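Local coordinates for 3-hydroxyadipyl-CoA dehydrogenase (Escherichia coli, PDB 3MOG), which catalyses the NAD+-dependent oxidation of 3-hydroxyadipyl-CoA to 3-oxoadipyl-CoA, a step in the bacterial degradation of phenylacetate, at residues V314-L322 and A364-L372; D217-G225 and K346-I354. All blocks are in the same frame, centred on the assembly; numbering follows the deposited sequence.

Interaction 1 (V314-L322 and A364-L372)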
ATOM      1  N   VAL C 314      24.689 -11.488  26.677  1.00 59.69           N
ATOM      2  CA  VAL C 314      25.243 -12.809  26.413  1.00 58.40           C
ATOM      3  C   VAL C 314      25.643 -13.456  27.746  1.00 62.20           C
ATOM      4  O   VAL C 314      26.326 -12.831  28.572  1.00 59.61           O
ATOM      5  CB  VAL C 314      26.472 -12.755  25.446  1.00 61.42           C
ATOM      6  CG1 VAL C 314      26.897 -14.148  25.021  1.00 67.70           C
ATOM      7  CG2 VAL C 314      26.179 -11.921  24.202  1.00 62.42           C
ATOM      8  N   THR C 315      25.190 -14.694  27.955  1.00 60.98           N
ATOM      9  CA  THR C 315      25.702 -15.571  29.017  1.00 59.44           C
ATOM     10  C   THR C 315      26.259 -16.858  28.400  1.00 65.24           C
ATOM     11  O   THR C 315      25.575 -17.531  27.616  1.00 65.81           O
ATOM     12  CB  THR C 315      24.613 -15.939  30.027  1.00 56.98           C
ATOM     13  OG1 THR C 315      23.966 -14.749  30.478  1.00 63.42           O
ATOM     14  CG2 THR C 315      25.213 -16.649  31.233  1.00 61.97           C
ATOM     15  N   GLU C 316      27.498 -17.202  28.738  1.00 66.12           N
ATOM     16  CA  GLU C 316      28.036 -18.474  28.269  1.00 69.30           C
ATOM     17  C   GLU C 316      27.995 -19.559  29.353  1.00 67.67           C
ATOM     18  O   GLU C 316      28.561 -19.414  30.435  1.00 71.67           O
ATOM     19  CB  GLU C 316      29.371 -18.300  27.517  1.00 68.94           C
ATOM     20  CG  GLU C 316      30.638 -18.879  28.092  1.00 85.46           C
ATOM     21  CD  GLU C 316      31.767 -18.823  27.078  1.00 98.87           C
ATOM     22  OE1 GLU C 316      32.293 -19.900  26.718  1.00100.77           O
ATOM     23  OE2 GLU C 316      32.107 -17.707  26.618  1.00104.09           O
ATOM     24  N   ILE C 317      27.235 -20.609  29.055  1.00 68.83           N
ATOM     25  CA  ILE C 317      26.933 -21.693  29.982  1.00 67.55           C
ATOM     26  C   ILE C 317      27.537 -22.946  29.358  1.00 70.49           C
ATOM     27  O   ILE C 317      26.987 -23.484  28.397  1.00 72.56           O
ATOM     28  CB  ILE C 317      25.401 -21.836  30.159  1.00 66.11           C
ATOM     29  CG1 ILE C 317      24.782 -20.498  30.584  1.00 63.45           C
ATOM     30  CG2 ILE C 317      25.070 -22.888  31.175  1.00 65.91           C
ATOM     31  CD1 ILE C 317      23.287 -20.428  30.461  1.00 45.28           C
ATOM     32  N   ASP C 318      28.674 -23.382  29.908  1.00 71.66           N
ATOM     33  CA  ASP C 318      29.558 -24.385  29.293  1.00 70.77           C
ATOM     34  C   ASP C 318      29.894 -24.019  27.839  1.00 71.00           C
ATOM     35  O   ASP C 318      30.714 -23.133  27.610  1.00 72.48           O
ATOM     36  CB  ASP C 318      29.012 -25.819  29.455  1.00 73.52           C
ATOM     37  CG  ASP C 318      29.043 -26.305  30.913  1.00 75.93           C
ATOM     38  OD1 ASP C 318      29.874 -25.815  31.704  1.00 81.72           O
ATOM     39  OD2 ASP C 318      28.235 -27.184  31.273  1.00 81.84           O
ATOM     40  N   ASP C 319      29.257 -24.677  26.873  1.00 66.42           N
ATOM     41  CA  ASP C 319      29.430 -24.317  25.455  1.00 70.24           C
ATOM     42  C   ASP C 319      28.212 -23.585  24.850  1.00 70.08           C
ATOM     43  O   ASP C 319      28.288 -23.084  23.722  1.00 67.26           O
ATOM     44  CB  ASP C 319      29.789 -25.549  24.611  1.00 67.86           C
ATOM     45  CG  ASP C 319      28.772 -26.673  24.745  1.00 69.70           C
ATOM     46  OD1 ASP C 319      28.091 -26.757  25.793  1.00 73.02           O
ATOM     47  OD2 ASP C 319      28.661 -27.478  23.795  1.00 66.25           O
ATOM     48  N   VAL C 320      27.111 -23.529  25.605  1.00 70.00           N
ATOM     49  CA  VAL C 320      25.873 -22.864  25.184  1.00 70.05           C
ATOM     50  C   VAL C 320      25.950 -21.355  25.363  1.00 71.59           C
ATOM     51  O   VAL C 320      26.236 -20.868  26.457  1.00 73.95           O
ATOM     52  CB  VAL C 320      24.662 -23.332  26.012  1.00 70.27           C
ATOM     53  CG1 VAL C 320      23.344 -22.918  25.344  1.00 67.24           C
ATOM     54  CG2 VAL C 320      24.718 -24.821  26.236  1.00 68.74           C
ATOM     55  N   LEU C 321      25.683 -20.619  24.290  1.00 68.14           N
ATOM     56  CA  LEU C 321      25.440 -19.189  24.415  1.00 64.04           C
ATOM     57  C   LEU C 321      23.959 -18.957  24.650  1.00 58.78           C
ATOM     58  O   LEU C 321      23.119 -19.355  23.839  1.00 59.62           O
ATOM     59  CB  LEU C 321      25.921 -18.419  23.183  1.00 64.59           C
ATOM     60  CG  LEU C 321      27.428 -18.378  22.885  1.00 76.64           C
ATOM     61  CD1 LEU C 321      27.721 -17.387  21.776  1.00 75.23           C
ATOM     62  CD2 LEU C 321      28.258 -18.017  24.106  1.00 72.53           C
ATOM     63  N   LEU C 322      23.651 -18.354  25.790  1.00 50.86           N
ATOM     64  CA  LEU C 322      22.320 -17.860  26.085  1.00 51.08           C
ATOM     65  C   LEU C 322      22.330 -16.370  25.766  1.00 54.10           C
ATOM     66  O   LEU C 322      23.012 -15.582  26.440  1.00 51.44           O
ATOM     67  CB  LEU C 322      21.961 -18.093  27.552  1.00 46.83           C
ATOM     68  CG  LEU C 322      20.600 -17.560  27.995  1.00 51.59           C
ATOM     69  CD1 LEU C 322      19.489 -18.357  27.342  1.00 46.86           C
ATOM     70  CD2 LEU C 322      20.452 -17.564  29.512  1.00 50.43           C
ATOM     71  N   ALA C 364      22.208 -29.390  25.822  1.00 69.13           N
ATOM     72  CA  ALA C 364      22.630 -27.996  25.829  1.00 62.54           C
ATOM     73  C   ALA C 364      21.465 -27.042  26.163  1.00 62.89           C
ATOM     74  O   ALA C 364      21.627 -26.100  26.948  1.00 58.72           O
ATOM     75  CB  ALA C 364      23.266 -27.649  24.492  1.00 68.04           C
ATOM     76  N   THR C 365      20.292 -27.315  25.587  1.00 63.48           N
ATOM     77  CA  THR C 365      19.065 -26.555  25.866  1.00 61.45           C
ATOM     78  C   THR C 365      18.710 -26.668  27.354  1.00 63.47           C
ATOM     79  O   THR C 365      18.458 -25.650  28.017  1.00 62.74           O
ATOM     80  CB  THR C 365      17.885 -27.020  24.950  1.00 57.55           C
ATOM     81  OG1 THR C 365      18.233 -26.813  23.577  1.00 58.60           O
ATOM     82  CG2 THR C 365      16.610 -26.259  25.232  1.00 52.39           C
ATOM     83  N   ARG C 366      18.745 -27.899  27.873  1.00 62.49           N
ATOM     84  CA  ARG C 366      18.439 -28.172  29.284  1.00 59.47           C
ATOM     85  C   ARG C 366      19.364 -27.444  30.256  1.00 52.93           C
ATOM     86  O   ARG C 366      18.892 -26.922  31.257  1.00 60.72           O
ATOM     87  CB  ARG C 366      18.387 -29.681  29.576  1.00 59.34           C
ATOM     88  CG  ARG C 366      17.065 -30.322  29.151  1.00 74.35           C
ATOM     89  CD  ARG C 366      16.959 -31.794  29.533  1.00 82.86           C
ATOM     90  NE  ARG C 366      15.601 -32.307  29.331  1.00 90.38           N
ATOM     91  CZ  ARG C 366      15.138 -32.821  28.189  1.00 95.97           C
ATOM     92  NH1 ARG C 366      15.916 -32.907  27.117  1.00 97.81           N
ATOM     93  NH2 ARG C 366      13.886 -33.255  28.118  1.00 95.81           N
ATOM     94  N   LYS C 367      20.658 -27.377  29.950  1.00 54.02           N
ATOM     95  CA  LYS C 367      21.600 -26.558  30.750  1.00 65.97           C
ATOM     96  C   LYS C 367      21.136 -25.098  30.903  1.00 68.85           C
ATOM     97  O   LYS C 367      21.162 -24.541  32.012  1.00 71.77           O
ATOM     98  CB  LYS C 367      23.015 -26.582  30.159  1.00 62.79           C
ATOM     99  CG  LYS C 367      23.777 -27.877  30.378  1.00 76.91           C
ATOM    100  CD  LYS C 367      25.123 -27.840  29.659  1.00 86.53           C
ATOM    101  CE  LYS C 367      25.902 -29.136  29.861  1.00 87.97           C
ATOM    102  NZ  LYS C 367      27.289 -29.034  29.315  1.00 87.44           N
ATOM    103  N   ALA C 368      20.709 -24.500  29.786  1.00 66.97           N
ATOM    104  CA  ALA C 368      20.207 -23.127  29.767  1.00 63.74           C
ATOM    105  C   ALA C 368      18.884 -22.986  30.515  1.00 61.38           C
ATOM    106  O   ALA C 368      18.685 -22.000  31.221  1.00 58.02           O
ATOM    107  CB  ALA C 368      20.073 -22.627  28.336  1.00 63.92           C
ATOM    108  N   ILE C 369      17.995 -23.973  30.368  1.00 59.68           N
ATOM    109  CA  ILE C 369      16.699 -23.954  31.064  1.00 61.11           C
ATOM    110  C   ILE C 369      16.921 -24.038  32.579  1.00 62.55           C
ATOM    111  O   ILE C 369      16.289 -23.292  33.342  1.00 64.14           O
ATOM    112  CB  ILE C 369      15.739 -25.091  30.578  1.00 60.35           C
ATOM    113  CG1 ILE C 369      15.359 -24.883  29.111  1.00 57.26           C
ATOM    114  CG2 ILE C 369      14.467 -25.169  31.448  1.00 53.20           C
ATOM    115  CD1 ILE C 369      14.582 -26.041  28.474  1.00 62.08           C
ATOM    116  N   TYR C 370      17.833 -24.928  32.989  1.00 56.53           N
ATOM    117  CA  TYR C 370      18.191 -25.104  34.399  1.00 64.47           C
ATOM    118  C   TYR C 370      18.694 -23.791  34.996  1.00 63.30           C
ATOM    119  O   TYR C 370      18.170 -23.330  36.007  1.00 64.55           O
ATOM    120  CB  TYR C 370      19.241 -26.224  34.596  1.00 65.42           C
ATOM    121  CG  TYR C 370      19.716 -26.360  36.043  1.00 73.45           C
ATOM    122  CD1 TYR C 370      18.976 -27.095  36.982  1.00 78.40           C
ATOM    123  CD2 TYR C 370      20.892 -25.737  36.477  1.00 78.70           C
ATOM    124  CE1 TYR C 370      19.396 -27.204  38.315  1.00 80.94           C
ATOM    125  CE2 TYR C 370      21.318 -25.833  37.803  1.00 87.47           C
ATOM    126  CZ  TYR C 370      20.570 -26.570  38.715  1.00 90.43           C
ATOM    127  OH  TYR C 370      21.002 -26.664  40.021  1.00 91.40           O
ATOM    128  N   TYR C 371      19.703 -23.204  34.358  1.00 62.48           N
ATOM    129  CA  TYR C 371      20.283 -21.936  34.797  1.00 67.42           C
ATOM    130  C   TYR C 371      19.234 -20.863  35.067  1.00 68.61           C
ATOM    131  O   TYR C 371      19.308 -20.154  36.077  1.00 69.64           O
ATOM    132  CB  TYR C 371      21.299 -21.421  33.771  1.00 65.63           C
ATOM    133  CG  TYR C 371      21.780 -20.018  34.063  1.00 71.99           C
ATOM    134  CD1 TYR C 371      21.363 -18.932  33.277  1.00 70.81           C
ATOM    135  CD2 TYR C 371      22.631 -19.767  35.142  1.00 73.81           C
ATOM    136  CE1 TYR C 371      21.793 -17.639  33.554  1.00 69.38           C
ATOM    137  CE2 TYR C 371      23.065 -18.478  35.431  1.00 69.91           C
ATOM    138  CZ  TYR C 371      22.649 -17.421  34.631  1.00 78.43           C
ATOM    139  OH  TYR C 371      23.083 -16.149  34.917  1.00 84.92           O
ATOM    140  N   LEU C 372      18.262 -20.759  34.161  1.00 63.59           N
ATOM    141  CA  LEU C 372      17.223 -19.746  34.249  1.00 62.88           C
ATOM    142  C   LEU C 372      16.273 -19.995  35.407  1.00 64.38           C
ATOM    143  O   LEU C 372      15.925 -19.060  36.137  1.00 61.59           O
ATOM    144  CB  LEU C 372      16.445 -19.660  32.930  1.00 63.74           C
ATOM    145  CG  LEU C 372      17.200 -19.061  31.741  1.00 58.87           C
ATOM    146  CD1 LEU C 372      16.425 -19.259  30.449  1.00 61.09           C
ATOM    147  CD2 LEU C 372      17.492 -17.593  31.988  1.00 56.95           C
TER
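Val-320 and Ala-364, their CA atoms 6.1 Å apart, mark where a beta hairpin with a type II' turn (Ile-317 to Val-320) meets helix 362-373, strand 320-322 running at 43° to the axis of helix 364-372. Here Val-320 CG2 lies against Ala-364, 3.6 Å from its CB, and Ala-368 offers only a methyl group to Ile-317, Val-320 and Leu-322. Ile-317 CD1 lies obliquely to the aromatic ring, 3.7 Å from Tyr-371 CD1. Leu-322 CD2 comes to the edge of that ring and meets Leu-372 CD2 tip to tip at 3.9 Å. At the turn, Lys-367 stretches out beyond CG and places NZ 2.9 Å from Asp-318 OD2, a salt bridge on the anti side of the carboxylate, 24° out of its plane. Asp-318 OD1 is taken by the backbone N atoms of Met-305 and Lys-306. Asp-319 OD1, 4.3 Å from Lys-367 NZ and too far for a salt bridge, probably adds some attraction. A methionine in place of Lys-367 would probably leave the Asp-318 carboxylate without its charged mate and the turn less firmly tied to the helix. Buried apolar packing thus sets the sheet-to-helix spacing, while the ion pair probably fixes where the hairpin tip lies.

Interaction 2 (D217-G225 and K346-I354)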
ATOM      1  N   ASP C 217       0.112 -13.985  25.631  1.00 47.23           N
ATOM      2  CA  ASP C 217      -0.442 -13.143  26.703  1.00 50.48           C
ATOM      3  C   ASP C 217       0.361 -13.180  28.015  1.00 54.39           C
ATOM      4  O   ASP C 217       0.449 -12.174  28.733  1.00 50.04           O
ATOM      5  CB  ASP C 217      -1.901 -13.504  26.992  1.00 53.35           C
ATOM      6  CG  ASP C 217      -2.861 -13.012  25.914  1.00 59.04           C
ATOM      7  OD1 ASP C 217      -2.465 -12.220  25.032  1.00 62.57           O
ATOM      8  OD2 ASP C 217      -4.028 -13.434  25.943  1.00 58.01           O
ATOM      9  N   ALA C 218       0.955 -14.331  28.315  1.00 52.76           N
ATOM     10  CA  ALA C 218       1.695 -14.497  29.568  1.00 57.44           C
ATOM     11  C   ALA C 218       3.042 -13.796  29.512  1.00 52.61           C
ATOM     12  O   ALA C 218       3.475 -13.210  30.495  1.00 51.78           O
ATOM     13  CB  ALA C 218       1.872 -15.976  29.900  1.00 56.85           C
ATOM     14  N   ALA C 219       3.699 -13.870  28.358  1.00 50.91           N
ATOM     15  CA  ALA C 219       4.955 -13.171  28.141  1.00 47.59           C
ATOM     16  C   ALA C 219       4.753 -11.670  28.279  1.00 51.18           C
ATOM     17  O   ALA C 219       5.519 -10.998  28.959  1.00 54.23           O
ATOM     18  CB  ALA C 219       5.530 -13.506  26.771  1.00 50.37           C
ATOM     19  N   LEU C 220       3.701 -11.154  27.652  1.00 51.51           N
ATOM     20  CA  LEU C 220       3.476  -9.715  27.624  1.00 52.56           C
ATOM     21  C   LEU C 220       3.006  -9.163  28.980  1.00 50.87           C
ATOM     22  O   LEU C 220       3.440  -8.091  29.388  1.00 52.50           O
ATOM     23  CB  LEU C 220       2.540  -9.327  26.469  1.00 52.36           C
ATOM     24  CG  LEU C 220       3.143  -9.055  25.069  1.00 53.69           C
ATOM     25  CD1 LEU C 220       4.080  -7.846  25.076  1.00 47.79           C
ATOM     26  CD2 LEU C 220       3.865 -10.246  24.445  1.00 46.52           C
ATOM     27  N   ARG C 221       2.168  -9.914  29.689  1.00 49.10           N
ATOM     28  CA  ARG C 221       1.700  -9.503  31.021  1.00 56.53           C
ATOM     29  C   ARG C 221       2.692  -9.811  32.156  1.00 56.35           C
ATOM     30  O   ARG C 221       3.017  -8.938  32.948  1.00 49.32           O
ATOM     31  CB  ARG C 221       0.296 -10.070  31.333  1.00 58.00           C
ATOM     32  CG  ARG C 221      -0.122 -10.056  32.826  1.00 62.41           C
ATOM     33  CD  ARG C 221      -1.555 -10.592  33.064  1.00 69.61           C
ATOM     34  NE  ARG C 221      -1.920 -11.621  32.090  1.00 77.45           N
ATOM     35  CZ  ARG C 221      -1.707 -12.928  32.231  1.00 77.88           C
ATOM     36  NH1 ARG C 221      -2.066 -13.764  31.258  1.00 67.62           N
ATOM     37  NH2 ARG C 221      -1.135 -13.401  33.330  1.00 75.04           N
ATOM     38  N   ASP C 222       3.170 -11.048  32.237  1.00 56.03           N
ATOM     39  CA  ASP C 222       3.999 -11.430  33.383  1.00 59.58           C
ATOM     40  C   ASP C 222       5.498 -11.366  33.092  1.00 59.48           C
ATOM     41  O   ASP C 222       6.307 -11.526  34.004  1.00 57.95           O
ATOM     42  CB  ASP C 222       3.597 -12.805  33.931  1.00 60.17           C
ATOM     43  CG  ASP C 222       2.154 -12.853  34.405  1.00 62.13           C
ATOM     44  OD1 ASP C 222       1.437 -13.792  34.008  1.00 67.99           O
ATOM     45  OD2 ASP C 222       1.731 -11.954  35.160  1.00 69.57           O
ATOM     46  N   GLY C 223       5.853 -11.133  31.825  1.00 52.76           N
ATOM     47  CA  GLY C 223       7.221 -10.820  31.450  1.00 48.82           C
ATOM     48  C   GLY C 223       7.428  -9.318  31.345  1.00 51.78           C
ATOM     49  O   GLY C 223       8.240  -8.751  32.077  1.00 50.73           O
ATOM     50  N   ALA C 224       6.681  -8.668  30.450  1.00 49.95           N
ATOM     51  CA  ALA C 224       6.885  -7.236  30.153  1.00 49.53           C
ATOM     52  C   ALA C 224       6.162  -6.292  31.112  1.00 47.80           C
ATOM     53  O   ALA C 224       6.395  -5.095  31.096  1.00 46.92           O
ATOM     54  CB  ALA C 224       6.492  -6.923  28.708  1.00 44.27           C
ATOM     55  N   GLY C 225       5.260  -6.830  31.924  1.00 52.19           N
ATOM     56  CA  GLY C 225       4.550  -6.035  32.918  1.00 49.56           C
ATOM     57  C   GLY C 225       3.291  -5.310  32.454  1.00 52.41           C
ATOM     58  O   GLY C 225       2.813  -4.419  33.156  1.00 49.79           O
ATOM     59  N   LYS C 346      13.405 -11.484  27.540  1.00 49.15           N
ATOM     60  CA  LYS C 346      13.077 -11.182  28.940  1.00 48.72           C
ATOM     61  C   LYS C 346      13.129  -9.704  29.256  1.00 46.16           C
ATOM     62  O   LYS C 346      13.916  -8.970  28.650  1.00 46.78           O
ATOM     63  CB  LYS C 346      13.999 -11.942  29.911  1.00 48.31           C
ATOM     64  CG  LYS C 346      15.486 -11.583  29.820  1.00 51.48           C
ATOM     65  CD  LYS C 346      16.240 -11.879  31.115  1.00 63.15           C
ATOM     66  CE  LYS C 346      17.758 -11.768  30.906  1.00 69.06           C
ATOM     67  NZ  LYS C 346      18.548 -11.900  32.170  1.00 75.72           N
ATOM     68  N   MET C 347      12.270  -9.274  30.184  1.00 46.42           N
ATOM     69  CA  MET C 347      12.450  -7.980  30.859  1.00 54.20           C
ATOM     70  C   MET C 347      12.553  -8.183  32.372  1.00 58.75           C
ATOM     71  O   MET C 347      13.401  -8.951  32.808  1.00 61.52           O
ATOM     72  CB  MET C 347      11.404  -6.943  30.437  1.00 46.43           C
ATOM     73  CG  MET C 347      11.655  -6.422  29.001  1.00 50.04           C
ATOM     74  SD  MET C 347      10.504  -5.160  28.429  1.00 40.21           S
ATOM     75  CE  MET C 347      11.141  -4.884  26.795  1.00 38.02           C
ATOM     76  N   ALA C 348      11.714  -7.522  33.170  1.00 62.07           N
ATOM     77  CA  ALA C 348      11.862  -7.587  34.636  1.00 61.16           C
ATOM     78  C   ALA C 348      11.039  -8.698  35.278  1.00 60.42           C
ATOM     79  O   ALA C 348      11.454  -9.284  36.282  1.00 59.28           O
ATOM     80  CB  ALA C 348      11.534  -6.248  35.280  1.00 58.02           C
ATOM     81  N   GLY C 349       9.884  -8.989  34.682  1.00 58.47           N
ATOM     82  CA  GLY C 349       8.965 -10.004  35.194  1.00 59.63           C
ATOM     83  C   GLY C 349       9.528 -11.415  35.216  1.00 60.11           C
ATOM     84  O   GLY C 349      10.563 -11.696  34.612  1.00 54.26           O
ATOM     85  N   LYS C 350       8.844 -12.303  35.927  1.00 61.68           N
ATOM     86  CA  LYS C 350       9.335 -13.664  36.118  1.00 67.67           C
ATOM     87  C   LYS C 350       9.151 -14.539  34.885  1.00 64.97           C
ATOM     88  O   LYS C 350       9.925 -15.458  34.655  1.00 66.57           O
ATOM     89  CB  LYS C 350       8.694 -14.301  37.350  1.00 71.55           C
ATOM     90  CG  LYS C 350       9.395 -13.912  38.641  1.00 83.86           C
ATOM     91  CD  LYS C 350       8.409 -13.437  39.693  1.00 95.99           C
ATOM     92  CE  LYS C 350       9.119 -12.606  40.755  1.00104.58           C
ATOM     93  NZ  LYS C 350       8.164 -11.815  41.585  1.00110.30           N
ATOM     94  N   VAL C 351       8.137 -14.242  34.085  1.00 64.19           N
ATOM     95  CA  VAL C 351       7.906 -15.011  32.873  1.00 63.49           C
ATOM     96  C   VAL C 351       8.902 -14.618  31.791  1.00 64.62           C
ATOM     97  O   VAL C 351       9.086 -13.440  31.492  1.00 68.79           O
ATOM     98  CB  VAL C 351       6.439 -14.941  32.425  1.00 65.38           C
ATOM     99  CG1 VAL C 351       6.280 -15.367  30.976  1.00 65.81           C
ATOM    100  CG2 VAL C 351       5.596 -15.828  33.339  1.00 61.48           C
ATOM    101  N   VAL C 352       9.562 -15.635  31.245  1.00 62.85           N
ATOM    102  CA  VAL C 352      10.638 -15.488  30.279  1.00 57.53           C
ATOM    103  C   VAL C 352      10.342 -16.448  29.105  1.00 59.31           C
ATOM    104  O   VAL C 352       9.981 -17.611  29.340  1.00 58.31           O
ATOM    105  CB  VAL C 352      11.966 -15.854  30.990  1.00 60.89           C
ATOM    106  CG1 VAL C 352      12.971 -16.467  30.059  1.00 60.87           C
ATOM    107  CG2 VAL C 352      12.549 -14.654  31.706  1.00 58.15           C
ATOM    108  N   THR C 353      10.451 -15.985  27.853  1.00 54.99           N
ATOM    109  CA  THR C 353      10.392 -16.941  26.733  1.00 50.67           C
ATOM    110  C   THR C 353      11.765 -17.245  26.135  1.00 48.53           C
ATOM    111  O   THR C 353      12.676 -16.415  26.176  1.00 49.11           O
ATOM    112  CB  THR C 353       9.310 -16.641  25.626  1.00 51.69           C
ATOM    113  OG1 THR C 353       9.711 -15.549  24.794  1.00 59.77           O
ATOM    114  CG2 THR C 353       7.956 -16.356  26.225  1.00 54.72           C
ATOM    115  N   ILE C 354      11.916 -18.465  25.617  1.00 44.21           N
ATOM    116  CA  ILE C 354      13.188 -18.923  25.052  1.00 44.90           C
ATOM    117  C   ILE C 354      12.956 -19.710  23.769  1.00 46.53           C
ATOM    118  O   ILE C 354      11.862 -20.210  23.529  1.00 45.51           O
ATOM    119  CB  ILE C 354      14.027 -19.818  26.042  1.00 49.90           C
ATOM    120  CG1 ILE C 354      13.386 -21.202  26.222  1.00 54.38           C
ATOM    121  CG2 ILE C 354      14.257 -19.119  27.396  1.00 48.37           C
ATOM    122  CD1 ILE C 354      14.365 -22.283  26.614  1.00 62.07           C
TER
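Gly-223 and Gly-349 bring two backbones to within 4.2 Å, CA to CA, where the end of helix 213-223 meets the turn leading into strand 351-356. Two carbonyl groups at this helix end find their donors across the contact. Gly-223 O accepts Gly-349 N at 3.1 Å, the donor in the carbonyl plane on a lone pair but the bond more bent at the hydrogen. Asp-222 O accepts Val-351 N at 3.3 Å with the reverse balance: this N-H points fairly straight at the oxygen (158°), yet the donor stands above the carbonyl plane, 55° out of it. A CA-H...O contact from Gly-349 CA reaches the same Asp-222 O, whereas Lys-350 N, though close, is badly angled for a bond. Both glycines are needed for so near an approach: a CB on Gly-223 would run into Val-351 O and Ala-219 O, and one on Gly-349 into the carbonyls of Asp-222 and Gly-223.

Within the helix, a wider pi-type turn lets Ala-219 O receive Ala-224 N at 3.0 Å, while Asp-222 OD1 pairs with Arg-221 NH2 at 2.7 Å. Val-351 straddles the helix surface: CG1, anti to the backbone N (chi1 163°), rests 3.8 Å from Ala-219 CA, and CG2 packs on Asp-222 CB. Thr-353 CG2 lies 3.8 Å from Ala-219 CB. Beyond the two segments, Lys-346 O is bound by Trp-391 NE1, and both carboxylate oxygens of Asp-217 are engaged, OD1 by Leu-231 N and OD2 by Glu-232 N and Tyr-283 OH.

This is a helix C terminus docked on a strand-connecting turn, its late carbonyls satisfied by backbone N-H groups of that turn; it joins the first of the two 3-hydroxyacyl-CoA dehydrogenase C-terminal domains to the reduced Rossmann-fold domain.

Overall arrangement
After the N-terminal NAD-binding domain, the chain reaches helix 213-223, then the hairpin of 314-322, next the turn and strand of 346-354, and after these helix 362-373. Interaction 2 closes a loop of 120 residues and interaction 1 one of 41; because their segments alternate, the two loops cross. Both contacts reach the same mixed sheet, interaction 1 at the hairpin 314-322, next to edge strand 307-309, and interaction 2 at strand 351-356, with centres about 19 Å apart. That strand leads directly into helix 362-373, and the two contacts meet where Ile-354 packs on Ile-369 and Leu-372. Together they link the reduced Rossmann-fold domain internally and to the preceding helical domain.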